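Side-chain contacts in sugar-binding transport ATP-binding protein (Pyrococcus horikoshii, PDB 1V43), which probably binds and hydrolyses ATP to power sugar uptake, as the nucleotide-binding subunit of an ABC transporter: residues A[66-69]-A[74-77]; A[167-172]-A[178-183]; A[316-321]-A[325-330]. All coordinates share one frame; numbering follows the deposited sequence.

Interaction 1: residues A[66-69]-A[74-77]; sequences GRIY and DVTY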
loop_
_atom_site.group_PDB
_atom_site.type_symbol
_atom_site.label_atom_id
_atom_site.label_comp_id
_atom_site.label_asym_id
_atom_site.label_seq_id
_atom_site.Cartn_x
_atom_site.Cartn_y
_atom_site.Cartn_z
ATOM N N GLY A 66 11.481 24.097 -27.063
ATOM C CA GLY A 66 10.345 23.274 -27.419
ATOM C C GLY A 66 9.036 24.012 -27.605
ATOM O O GLY A 66 8.926 25.221 -27.384
ATOM N N ARG A 67 8.022 23.242 -27.972
ATOM C CA ARG A 67 6.710 23.784 -28.263
ATOM C C ARG A 67 5.611 22.893 -27.681
ATOM O O ARG A 67 5.796 21.681 -27.538
ATOM C CB ARG A 67 6.585 23.832 -29.776
ATOM C CG ARG A 67 5.728 24.901 -30.349
ATOM C CD ARG A 67 5.826 24.817 -31.863
ATOM N NE ARG A 67 7.157 25.181 -32.334
ATOM C CZ ARG A 67 7.588 26.434 -32.415
ATOM N NH1 ARG A 67 6.788 27.424 -32.056
ATOM N NH2 ARG A 67 8.811 26.703 -32.855
ATOM N N ILE A 68 4.474 23.499 -27.353
ATOM C CA ILE A 68 3.318 22.774 -26.822
ATOM C C ILE A 68 2.105 23.121 -27.684
ATOM O O ILE A 68 1.737 24.293 -27.799
ATOM C CB ILE A 68 2.998 23.192 -25.362
ATOM C CG1 ILE A 68 4.176 22.868 -24.444
ATOM C CG2 ILE A 68 1.743 22.491 -24.889
ATOM C CD1 ILE A 68 4.042 23.488 -23.042
ATOM N N TYR A 69 1.493 22.117 -28.304
ATOM C CA TYR A 69 0.314 22.356 -29.128
ATOM C C TYR A 69 -0.941 21.759 -28.479
ATOM O O TYR A 69 -0.859 20.762 -27.775
ATOM C CB TYR A 69 0.451 21.713 -30.518
ATOM C CG TYR A 69 1.445 22.323 -31.483
ATOM C CD1 TYR A 69 2.731 21.790 -31.624
ATOM C CD2 TYR A 69 1.084 23.397 -32.296
ATOM C CE1 TYR A 69 3.625 22.303 -32.550
ATOM C CE2 TYR A 69 1.973 23.924 -33.230
ATOM C CZ TYR A 69 3.238 23.372 -33.353
ATOM O OH TYR A 69 4.112 23.888 -34.281
ATOM N N ASP A 74 -0.502 26.565 -31.329
ATOM C CA ASP A 74 0.730 26.578 -30.546
ATOM C C ASP A 74 0.306 27.427 -29.350
ATOM O O ASP A 74 -0.031 28.596 -29.521
ATOM C CB ASP A 74 1.852 27.285 -31.328
ATOM C CG ASP A 74 3.189 27.269 -30.591
ATOM O OD1 ASP A 74 3.204 27.231 -29.339
ATOM O OD2 ASP A 74 4.238 27.316 -31.272
ATOM N N VAL A 75 0.307 26.850 -28.151
ATOM C CA VAL A 75 -0.121 27.595 -26.967
ATOM C C VAL A 75 1.042 27.867 -26.027
ATOM O O VAL A 75 0.862 28.383 -24.928
ATOM C CB VAL A 75 -1.244 26.826 -26.196
ATOM C CG1 VAL A 75 -2.420 26.546 -27.117
ATOM C CG2 VAL A 75 -0.702 25.521 -25.632
ATOM N N THR A 76 2.237 27.519 -26.479
ATOM C CA THR A 76 3.453 27.692 -25.693
ATOM C C THR A 76 3.573 29.015 -24.942
ATOM O O THR A 76 3.959 29.049 -23.764
ATOM C CB THR A 76 4.701 27.575 -26.586
ATOM O OG1 THR A 76 4.583 26.419 -27.421
ATOM C CG2 THR A 76 5.958 27.473 -25.734
ATOM N N TYR A 77 3.249 30.104 -25.622
ATOM C CA TYR A 77 3.379 31.417 -25.014
ATOM C C TYR A 77 2.073 32.148 -24.698
ATOM O O TYR A 77 2.042 33.378 -24.590
ATOM C CB TYR A 77 4.306 32.263 -25.893
ATOM C CG TYR A 77 5.681 31.645 -25.985
ATOM C CD1 TYR A 77 6.248 31.325 -27.216
ATOM C CD2 TYR A 77 6.394 31.320 -24.827
ATOM C CE1 TYR A 77 7.492 30.691 -27.293
ATOM C CE2 TYR A 77 7.630 30.691 -24.892
ATOM C CZ TYR A 77 8.171 30.379 -26.136
ATOM O OH TYR A 77 9.391 29.748 -26.216
#

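Interaction 2: residues A[167-172]-A[178-183]; sequences EPLSNL and VAMRAE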
loop_
_atom_site.group_PDB
_atom_site.type_symbol
_atom_site.label_atom_id
_atom_site.label_comp_id
_atom_site.label_asym_id
_atom_site.label_seq_id
_atom_site.Cartn_x
_atom_site.Cartn_y
_atom_site.Cartn_z
ATOM N N GLU A 167 -1.365 15.064 -8.408
ATOM C CA GLU A 167 -1.517 14.287 -7.176
ATOM C C GLU A 167 -2.692 14.829 -6.354
ATOM O O GLU A 167 -2.538 15.183 -5.190
ATOM C CB GLU A 167 -0.216 14.395 -6.368
ATOM C CG GLU A 167 0.043 13.282 -5.368
ATOM C CD GLU A 167 0.533 11.996 -6.026
ATOM O OE1 GLU A 167 -0.267 11.052 -6.169
ATOM O OE2 GLU A 167 1.724 11.935 -6.406
ATOM N N PRO A 168 -3.888 14.862 -6.946
ATOM C CA PRO A 168 -5.116 15.365 -6.318
ATOM C C PRO A 168 -5.606 14.568 -5.126
ATOM O O PRO A 168 -6.409 15.058 -4.342
ATOM C CB PRO A 168 -6.151 15.302 -7.454
ATOM C CG PRO A 168 -5.361 14.923 -8.687
ATOM C CD PRO A 168 -4.217 14.124 -8.172
ATOM N N LEU A 169 -5.124 13.340 -4.996
ATOM C CA LEU A 169 -5.592 12.459 -3.937
ATOM C C LEU A 169 -4.589 12.085 -2.847
ATOM O O LEU A 169 -4.868 11.203 -2.039
ATOM C CB LEU A 169 -6.113 11.179 -4.592
ATOM C CG LEU A 169 -7.514 11.067 -5.216
ATOM C CD1 LEU A 169 -8.121 12.404 -5.589
ATOM C CD2 LEU A 169 -7.400 10.159 -6.410
ATOM N N SER A 170 -3.437 12.745 -2.821
ATOM C CA SER A 170 -2.385 12.430 -1.853
ATOM C C SER A 170 -2.771 12.372 -0.372
ATOM O O SER A 170 -2.197 11.583 0.382
ATOM C CB SER A 170 -1.200 13.396 -2.026
ATOM O OG SER A 170 -1.583 14.738 -1.783
ATOM N N ASN A 171 -3.732 13.187 0.046
ATOM C CA ASN A 171 -4.137 13.200 1.454
ATOM C C ASN A 171 -5.544 12.649 1.714
ATOM O O ASN A 171 -6.406 13.364 2.227
ATOM C CB ASN A 171 -4.049 14.629 2.006
ATOM C CG ASN A 171 -2.762 15.338 1.607
ATOM O OD1 ASN A 171 -1.658 14.885 1.924
ATOM N ND2 ASN A 171 -2.902 16.459 0.906
ATOM N N LEU A 172 -5.771 11.387 1.356
ATOM C CA LEU A 172 -7.065 10.723 1.547
ATOM C C LEU A 172 -6.856 9.296 2.081
ATOM O O LEU A 172 -5.885 8.634 1.716
ATOM C CB LEU A 172 -7.846 10.674 0.222
ATOM C CG LEU A 172 -8.519 11.950 -0.305
ATOM C CD1 LEU A 172 -7.491 13.036 -0.548
ATOM C CD2 LEU A 172 -9.259 11.644 -1.588
ATOM N N VAL A 178 -9.330 4.972 -3.256
ATOM C CA VAL A 178 -9.751 4.064 -4.313
ATOM C C VAL A 178 -11.085 4.500 -4.899
ATOM O O VAL A 178 -11.268 4.485 -6.119
ATOM C CB VAL A 178 -9.841 2.592 -3.811
ATOM C CG1 VAL A 178 -10.619 1.743 -4.807
ATOM C CG2 VAL A 178 -8.431 2.001 -3.681
ATOM N N ALA A 179 -12.014 4.894 -4.029
ATOM C CA ALA A 179 -13.322 5.361 -4.476
ATOM C C ALA A 179 -13.169 6.597 -5.384
ATOM O O ALA A 179 -13.873 6.729 -6.380
ATOM C CB ALA A 179 -14.209 5.690 -3.262
ATOM N N MET A 180 -12.252 7.496 -5.034
ATOM C CA MET A 180 -12.009 8.693 -5.843
ATOM C C MET A 180 -11.362 8.347 -7.207
ATOM O O MET A 180 -11.743 8.916 -8.234
ATOM C CB MET A 180 -11.121 9.691 -5.086
ATOM C CG MET A 180 -11.840 10.537 -4.030
ATOM S SD MET A 180 -13.449 11.214 -4.564
ATOM C CE MET A 180 -12.959 12.211 -5.947
ATOM N N ARG A 181 -10.393 7.430 -7.221
ATOM C CA ARG A 181 -9.754 7.021 -8.477
ATOM C C ARG A 181 -10.832 6.584 -9.450
ATOM O O ARG A 181 -10.900 7.074 -10.576
ATOM C CB ARG A 181 -8.792 5.858 -8.252
ATOM C CG ARG A 181 -7.520 6.241 -7.527
ATOM C CD ARG A 181 -6.726 5.032 -7.126
ATOM N NE ARG A 181 -5.631 5.399 -6.242
ATOM C CZ ARG A 181 -5.020 4.539 -5.437
ATOM N NH1 ARG A 181 -5.405 3.265 -5.415
ATOM N NH2 ARG A 181 -4.042 4.949 -4.641
ATOM N N ALA A 182 -11.685 5.667 -9.001
ATOM C CA ALA A 182 -12.771 5.166 -9.827
ATOM C C ALA A 182 -13.702 6.293 -10.251
ATOM O O ALA A 182 -14.098 6.376 -11.412
ATOM C CB ALA A 182 -13.558 4.094 -9.075
ATOM N N GLU A 183 -14.078 7.143 -9.304
ATOM C CA GLU A 183 -14.963 8.268 -9.595
ATOM C C GLU A 183 -14.358 9.163 -10.697
ATOM O O GLU A 183 -14.983 9.420 -11.709
ATOM C CB GLU A 183 -15.176 9.078 -8.315
ATOM C CG GLU A 183 -16.068 10.294 -8.461
ATOM C CD GLU A 183 -17.462 9.944 -8.914
ATOM O OE1 GLU A 183 -17.867 8.771 -8.734
ATOM O OE2 GLU A 183 -18.162 10.842 -9.441
#

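Interaction 3: residues A[316-321]-A[325-330]; sequences FVEALG and ILHVKF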
loop_
_atom_site.group_PDB
_atom_site.type_symbol
_atom_site.label_atom_id
_atom_site.label_comp_id
_atom_site.label_asym_id
_atom_site.label_seq_id
_atom_site.Cartn_x
_atom_site.Cartn_y
_atom_site.Cartn_z
ATOM N N PHE A 316 12.171 -15.623 5.262
ATOM C CA PHE A 316 11.185 -14.836 6.000
ATOM C C PHE A 316 9.833 -14.873 5.305
ATOM O O PHE A 316 9.744 -15.050 4.082
ATOM C CB PHE A 316 11.643 -13.387 6.131
ATOM C CG PHE A 316 10.781 -12.556 7.046
ATOM C CD1 PHE A 316 10.814 -12.750 8.430
ATOM C CD2 PHE A 316 9.955 -11.561 6.531
ATOM C CE1 PHE A 316 10.039 -11.965 9.293
ATOM C CE2 PHE A 316 9.171 -10.763 7.386
ATOM C CZ PHE A 316 9.216 -10.969 8.768
ATOM N N VAL A 317 8.783 -14.687 6.089
ATOM C CA VAL A 317 7.436 -14.727 5.568
ATOM C C VAL A 317 6.583 -13.541 6.002
ATOM O O VAL A 317 6.530 -13.200 7.177
ATOM C CB VAL A 317 6.706 -16.018 6.030
ATOM C CG1 VAL A 317 5.281 -16.055 5.459
ATOM C CG2 VAL A 317 7.511 -17.244 5.619
ATOM N N GLU A 318 5.932 -12.915 5.027
ATOM C CA GLU A 318 5.010 -11.828 5.280
ATOM C C GLU A 318 3.644 -12.512 5.083
ATOM O O GLU A 318 3.167 -12.620 3.957
ATOM C CB GLU A 318 5.154 -10.708 4.238
ATOM C CG GLU A 318 6.500 -10.017 4.158
ATOM C CD GLU A 318 6.518 -8.947 3.065
ATOM O OE1 GLU A 318 5.633 -8.072 3.081
ATOM O OE2 GLU A 318 7.404 -8.970 2.187
ATOM N N ALA A 319 3.041 -13.004 6.158
ATOM C CA ALA A 319 1.730 -13.664 6.073
ATOM C C ALA A 319 0.688 -12.571 6.278
ATOM O O ALA A 319 0.259 -12.318 7.404
ATOM C CB ALA A 319 1.606 -14.724 7.168
ATOM N N LEU A 320 0.277 -11.928 5.190
ATOM C CA LEU A 320 -0.647 -10.806 5.290
ATOM C C LEU A 320 -2.121 -11.153 5.214
ATOM O O LEU A 320 -2.966 -10.249 5.123
ATOM C CB LEU A 320 -0.300 -9.766 4.214
ATOM C CG LEU A 320 1.207 -9.516 4.081
ATOM C CD1 LEU A 320 1.502 -8.576 2.926
ATOM C CD2 LEU A 320 1.726 -8.943 5.387
ATOM N N GLY A 321 -2.428 -12.448 5.257
ATOM C CA GLY A 321 -3.810 -12.895 5.194
ATOM C C GLY A 321 -4.355 -12.862 3.773
ATOM O O GLY A 321 -4.759 -13.894 3.231
ATOM N N ILE A 325 3.739 -13.342 1.299
ATOM C CA ILE A 325 4.989 -13.104 0.583
ATOM C C ILE A 325 6.185 -13.817 1.202
ATOM O O ILE A 325 6.571 -13.551 2.345
ATOM C CB ILE A 325 5.311 -11.611 0.494
ATOM C CG1 ILE A 325 4.108 -10.876 -0.083
ATOM C CG2 ILE A 325 6.546 -11.392 -0.415
ATOM C CD1 ILE A 325 4.296 -9.389 -0.174
ATOM N N LEU A 326 6.784 -14.711 0.428
ATOM C CA LEU A 326 7.935 -15.469 0.902
ATOM C C LEU A 326 9.250 -14.894 0.397
ATOM O O LEU A 326 9.383 -14.579 -0.790
ATOM C CB LEU A 326 7.850 -16.916 0.424
ATOM C CG LEU A 326 6.532 -17.661 0.595
ATOM C CD1 LEU A 326 6.693 -19.060 -0.007
ATOM C CD2 LEU A 326 6.146 -17.731 2.065
ATOM N N HIS A 327 10.215 -14.755 1.303
ATOM C CA HIS A 327 11.545 -14.282 0.938
ATOM C C HIS A 327 12.348 -15.575 0.926
ATOM O O HIS A 327 12.665 -16.125 1.981
ATOM C CB HIS A 327 12.100 -13.308 1.978
ATOM C CG HIS A 327 11.232 -12.105 2.214
ATOM N ND1 HIS A 327 11.678 -10.989 2.887
ATOM C CD2 HIS A 327 9.935 -11.862 1.905
ATOM C CE1 HIS A 327 10.696 -10.109 2.983
ATOM N NE2 HIS A 327 9.626 -10.615 2.396
ATOM N N VAL A 328 12.631 -16.077 -0.275
ATOM C CA VAL A 328 13.352 -17.326 -0.442
ATOM C C VAL A 328 14.767 -17.102 -0.930
ATOM O O VAL A 328 14.998 -16.307 -1.844
ATOM C CB VAL A 328 12.660 -18.244 -1.471
ATOM C CG1 VAL A 328 13.276 -19.635 -1.409
ATOM C CG2 VAL A 328 11.177 -18.301 -1.214
ATOM N N LYS A 329 15.708 -17.813 -0.319
ATOM C CA LYS A 329 17.106 -17.706 -0.704
ATOM C C LYS A 329 17.392 -18.578 -1.916
ATOM O O LYS A 329 17.292 -19.794 -1.842
ATOM C CB LYS A 329 18.023 -18.139 0.442
ATOM C CG LYS A 329 18.121 -17.161 1.603
ATOM C CD LYS A 329 19.203 -17.617 2.577
ATOM C CE LYS A 329 19.324 -16.708 3.793
ATOM N NZ LYS A 329 20.383 -17.195 4.730
ATOM N N PHE A 330 17.728 -17.938 -3.032
ATOM C CA PHE A 330 18.073 -18.630 -4.272
ATOM C C PHE A 330 19.591 -18.685 -4.268
ATOM O O PHE A 330 20.247 -17.698 -4.609
ATOM C CB PHE A 330 17.610 -17.818 -5.484
ATOM C CG PHE A 330 16.236 -18.164 -5.964
ATOM C CD1 PHE A 330 15.204 -18.402 -5.063
ATOM C CD2 PHE A 330 15.965 -18.226 -7.325
ATOM C CE1 PHE A 330 13.920 -18.697 -5.514
ATOM C CE2 PHE A 330 14.686 -18.519 -7.787
ATOM C CZ PHE A 330 13.663 -18.755 -6.880
#

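Interaction 1: residues A[66-69]-A[74-77]
D74 meets both R67 and Y69 where strand 65-70 turns back into the short strand 73-74, at the edge of the antiparallel sheet of the ABC ATPase domain, and its carboxylate closes an Asx turn. With CG anti to the backbone N (chi1 -177°), the side chain reaches along the strand from Y69 to R67. Its CB touches the Y69 ring obliquely, 3.9 Å from Y69 CE2. D74 CG lies over the aliphatic part of R67, 3.5 Å from R67 CG. OD1 turns back to its own segment, accepting the backbone N of T76 at 3.0 Å; the T76 hydroxyl lies very close to the same oxygen, a contact too short to be read with confidence. OD2 faces the arginine and forms a salt bridge with R67 NH1 at 2.7 Å; it lies in the guanidinium plane, while the carboxylate itself stands at 88° to that plane. With an alanine here, R67 NH1 would probably lose its counter-charge and the amide of T76 its Asx-turn acceptor. Threonine suits its place because its hydroxyl accepts the amide of I68. Beside this polar cluster, V75 CG2 and I68 CG2 touch at 4.0 Å, both buried, beta-branched residues, and I68 also packs on L14 and L17 of strand 12-21. The backbone N of V75 donates to I68 O at 3.0 Å, and I68 N reaches T76 OG1 at 2.9 Å.

Interaction 2: residues A[167-172]-A[178-183]
The loop running from the end of Walker B strand 162-166 into the D-loop of the ABC ATPase fold rests L169, just before the D-loop, and L172, within it, on helix 174-191. The chain leaves the strand through a type I turn from E167 to S170, and this turn aims L169 at the helix. L169 CG sits 3.9 Å from M180 CB, and both methyls of the leucine also flank that CB; CD2 reaches on to R181 CG at 4.1 Å. One helical turn therefore offers L169 two adjacent aliphatic surfaces. L172 comes in at about a right angle to M180, its CD2 being 3.7 Å from M180 CG. Methionine fits between the two leucines because its flexible chain bends at both chi2 (-44°) and chi3 (-61°): CB and CG stay against the loop while the sulfur end leads away from it. M180 is further covered by Q146 and Q148, at the end of the signature motif and the start of helix 147-156. R181 lends only its methylenes to the contact; from CG to NE its chain is extended, and NE makes a salt bridge with E204 of helix 202-208, pairing the buried charge. No hydrogen bond joins the segments, and leucine and methionine suit this purely apolar packing. Such seating of a loop on the following helix belongs to the Walker B and D-loop region of ABC ATPases.

Interaction 3: residues A[316-321]-A[325-330]
The imidazole of H327 is approached from two directions. Over one face, displaced toward the rim, lies F316 CD2, 3.9 Å from H327 CE1; at its edge, in the ring plane, lies E318 OE2. The phenyl ring of F316 turns its edge to the imidazole face, giving a T-shaped pair with centroids 5.5 Å apart and planes at 65°. The carboxylate of E318 stands nearly upright to the imidazole, at 84°, and its OE2 accepts a hydrogen bond from H327 NE2 at 2.8 Å, nearly straight, using the anti lone pair. Histidine suits the place because it offers a flat face to the phenylalanine and an N-H to the glutamate. E318 reaches diagonally across the strands because CG is anti to the carbonyl carbon (chi1 -61°) and the chain runs extended from there. A carboxylate within hydrogen-bonding distance would probably favour a protonated ring.

All of this lies on one face of a beta hairpin, strands 307-319 and 323-330, within the antiparallel sheet of the TOBE domain, a family related to the OB fold. F316 pairs with H327 and E318 with I325 as hydrogen-bonded pairs; H327 N donates to F316 O at 2.8 Å, whereas the return bond from F316 N is weak. I325 places its CG2 3.7 Å from E318 OE2, covering the carboxylate with hydrocarbon, and its CD1 also meets L320 CD1. The same face meets the second subunit: V178 of that subunit packs on E318 and H327, and A182 of that subunit on F316. On the other face V317 and L326 form the non-hydrogen-bonded pair between these two, and their side chains run side by side, with V317 CG2 3.8 Å from L326 CD2.

Interactions 1 and 2 both belong to the ABC ATPase domain, with centres about 30 Å apart; interaction 3 lies in the TOBE domain, with its centre about 50 Å from that of interaction 1, on opposite sides of the chain's centre. Only interaction 1 comes near the ATP-binding residues, which hold no nucleotide in this chain, the side chain of I68 being about 10 Å from that of T52. Interactions 2 and 3 do not touch within one chain, their nearest atoms being about 16 Å apart, yet the dimer joins them: V178 and A182, on the helix of interaction 2, pack against E318 and F316 of interaction 3 in the second subunit, and the reverse holds.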